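Local coordinates for reticulocyte binding protein (Streptococcus agalactiae COH1, PDB 3FAW) that probably hydrolyses the alpha-1,6 branch linkages of pullulan and related alpha-glucans as a secreted, cell-wall-anchored pullulanase, at residues D505-T510 / G556-D561. Residues are numbered along the deposited sequence; the frame is centred on the assembly and turned at random.
Sequences DWMKST and GNFEAD. With CA (calcium ion), chain E.
With CG of Asp561 held between its backbone N and carbonyl carbon (chi1 73°), its carboxylate faces a calcium ion shared by two loops; CG of Met507, anti to its carbonyl carbon (chi1 -66°), meets the ring of Phe558 in an apolar patch beside the metal. Asp561 OD1 reaches the calcium at 2.3 Å, while OD2 of the same carboxylate stays 4.0 Å from it, so the aspartate binds through one oxygen. From the facing loop come the carbonyls of Met507, whose O lies 2.2 Å from the calcium, and Thr510; a water, Asp511 and Asp565 complete the site. Met507 O and Asp561 OD1 approach to 3.2 Å without a hydrogen bond, two oxygens drawn together by the cation they share. The metal ties together the loops that lead into the starts of strands 513-516 and 566-568, neighbours in the eight-stranded TIM barrel of the alpha-amylase-type catalytic domain, at the end opposite the catalytic one. Next to the ion, Met507 crosses Phe558 obliquely, its CG 3.7 Å from CE1 of the ring, and both side chains also touch Val515 of strand 513-516. No direct hydrogen bond links 505-510 with 556-561. Instead, one water donates to Asp505 OD1 and accepts from Glu559 N, at 2.9 and 3.0 Å, and another donates to Glu559 O while taking a weak bond from Lys508 N. Asp505 OD2 pairs with Arg489 in a salt bridge.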
loop_
_atom_site.group_PDB
_atom_site.type_symbol
_atom_site.label_atom_id
_atom_site.label_comp_id
_atom_site.label_asym_id
_atom_site.label_seq_id
_atom_site.Cartn_x
_atom_site.Cartn_y
_atom_site.Cartn_z
ATOM N N ASP A 505 -9.560 13.329 -4.566
ATOM C CA ASP A 505 -10.823 14.062 -4.759
ATOM C C ASP A 505 -12.022 13.396 -4.082
ATOM O O ASP A 505 -13.074 14.011 -3.934
ATOM C CB ASP A 505 -11.101 14.251 -6.250
ATOM C CG ASP A 505 -10.036 15.086 -6.931
ATOM O OD1 ASP A 505 -9.529 16.033 -6.289
ATOM O OD2 ASP A 505 -9.705 14.797 -8.097
ATOM N N TRP A 506 -11.852 12.141 -3.675
ATOM C CA TRP A 506 -12.847 11.402 -2.890
ATOM C C TRP A 506 -12.945 11.904 -1.444
ATOM O O TRP A 506 -13.958 11.690 -0.775
ATOM C CB TRP A 506 -12.483 9.911 -2.915
ATOM C CG TRP A 506 -13.369 8.986 -2.138
ATOM C CD1 TRP A 506 -14.728 9.053 -1.998
ATOM C CD2 TRP A 506 -12.955 7.812 -1.431
ATOM N NE1 TRP A 506 -15.177 8.012 -1.222
ATOM C CE2 TRP A 506 -14.108 7.231 -0.868
ATOM C CE3 TRP A 506 -11.713 7.206 -1.206
ATOM C CZ2 TRP A 506 -14.057 6.072 -0.094
ATOM C CZ3 TRP A 506 -11.666 6.054 -0.442
ATOM C CH2 TRP A 506 -12.831 5.500 0.105
ATOM N N MET A 507 -11.901 12.584 -0.970
ATOM C CA MET A 507 -11.830 13.014 0.430
ATOM C C MET A 507 -12.926 14.012 0.821
ATOM O O MET A 507 -13.355 14.028 1.968
ATOM C CB MET A 507 -10.444 13.594 0.755
ATOM C CG MET A 507 -9.289 12.588 0.697
ATOM S SD MET A 507 -9.456 11.146 1.779
ATOM C CE MET A 507 -10.332 10.042 0.670
ATOM N N LYS A 508 -13.401 14.817 -0.130
ATOM C CA LYS A 508 -14.494 15.761 0.146
ATOM C C LYS A 508 -15.885 15.116 0.289
ATOM O O LYS A 508 -16.826 15.809 0.675
ATOM C CB LYS A 508 -14.552 16.859 -0.927
ATOM C CG LYS A 508 -15.075 16.402 -2.282
ATOM C CD LYS A 508 -14.940 17.499 -3.327
ATOM C CE LYS A 508 -15.353 17.005 -4.709
ATOM N NZ LYS A 508 -16.763 16.513 -4.746
ATOM N N SER A 509 -16.009 13.817 -0.018
ATOM C CA SER A 509 -17.293 13.104 0.019
ATOM C C SER A 509 -17.261 11.860 0.914
ATOM O O SER A 509 -18.162 11.017 0.846
ATOM C CB SER A 509 -17.696 12.684 -1.399
ATOM O OG SER A 509 -17.738 13.793 -2.278
ATOM N N THR A 510 -16.226 11.734 1.746
ATOM C CA THR A 510 -16.108 10.603 2.669
ATOM C C THR A 510 -15.220 10.979 3.853
ATOM O O THR A 510 -14.304 11.787 3.708
ATOM C CB THR A 510 -15.527 9.338 1.967
ATOM O OG1 THR A 510 -15.569 8.211 2.859
ATOM C CG2 THR A 510 -14.097 9.576 1.532
ATOM N N GLY A 556 -3.144 22.130 -0.591
ATOM C CA GLY A 556 -3.566 22.965 -1.710
ATOM C C GLY A 556 -3.952 22.222 -2.976
ATOM O O GLY A 556 -4.506 22.831 -3.893
ATOM N N ASN A 557 -3.670 20.918 -3.041
ATOM C CA ASN A 557 -3.939 20.133 -4.256
ATOM C C ASN A 557 -5.177 19.222 -4.185
ATOM O O ASN A 557 -5.536 18.594 -5.179
ATOM C CB ASN A 557 -2.701 19.331 -4.682
ATOM C CG ASN A 557 -2.310 18.264 -3.682
ATOM O OD1 ASN A 557 -2.690 18.315 -2.510
ATOM N ND2 ASN A 557 -1.538 17.287 -4.141
ATOM N N PHE A 558 -5.809 19.136 -3.018
ATOM C CA PHE A 558 -7.133 18.516 -2.904
ATOM C C PHE A 558 -7.881 19.063 -1.698
ATOM O O PHE A 558 -7.260 19.553 -0.751
ATOM C CB PHE A 558 -7.053 16.977 -2.861
ATOM C CG PHE A 558 -6.568 16.398 -1.544
ATOM C CD1 PHE A 558 -7.462 16.132 -0.509
ATOM C CD2 PHE A 558 -5.233 16.057 -1.368
ATOM C CE1 PHE A 558 -7.025 15.576 0.693
ATOM C CE2 PHE A 558 -4.783 15.491 -0.171
ATOM C CZ PHE A 558 -5.682 15.253 0.862
ATOM N N GLU A 559 -9.210 18.980 -1.744
ATOM C CA GLU A 559 -10.055 19.463 -0.653
ATOM C C GLU A 559 -10.198 18.413 0.446
ATOM O O GLU A 559 -10.808 17.362 0.236
ATOM C CB GLU A 559 -11.444 19.856 -1.181
ATOM C CG GLU A 559 -12.388 20.475 -0.140
ATOM C CD GLU A 559 -11.868 21.777 0.456
ATOM O OE1 GLU A 559 -11.097 22.491 -0.222
ATOM O OE2 GLU A 559 -12.240 22.089 1.607
ATOM N N ALA A 560 -9.630 18.704 1.616
ATOM C CA ALA A 560 -9.840 17.890 2.808
ATOM C C ALA A 560 -10.805 18.615 3.749
ATOM O O ALA A 560 -10.431 19.606 4.378
ATOM C CB ALA A 560 -8.516 17.627 3.504
ATOM N N ASP A 561 -12.043 18.128 3.845
ATOM C CA ASP A 561 -13.038 18.762 4.720
ATOM C C ASP A 561 -12.937 18.299 6.185
ATOM O O ASP A 561 -13.687 18.772 7.041
ATOM C CB ASP A 561 -14.468 18.594 4.165
ATOM C CG ASP A 561 -15.015 17.179 4.306
ATOM O OD1 ASP A 561 -14.244 16.208 4.185
ATOM O OD2 ASP A 561 -16.238 17.041 4.524
HETATM CA CA CA E . -13.628 14.003 4.167
HETATM O O HOH W 1 -10.554 17.755 -4.142
HETATM O O HOH W 2 -11.205 15.880 -1.980
HETATM O O HOH W 3 -17.084 18.723 1.721
HETATM O O HOH W 4 -15.979 14.163 3.677
#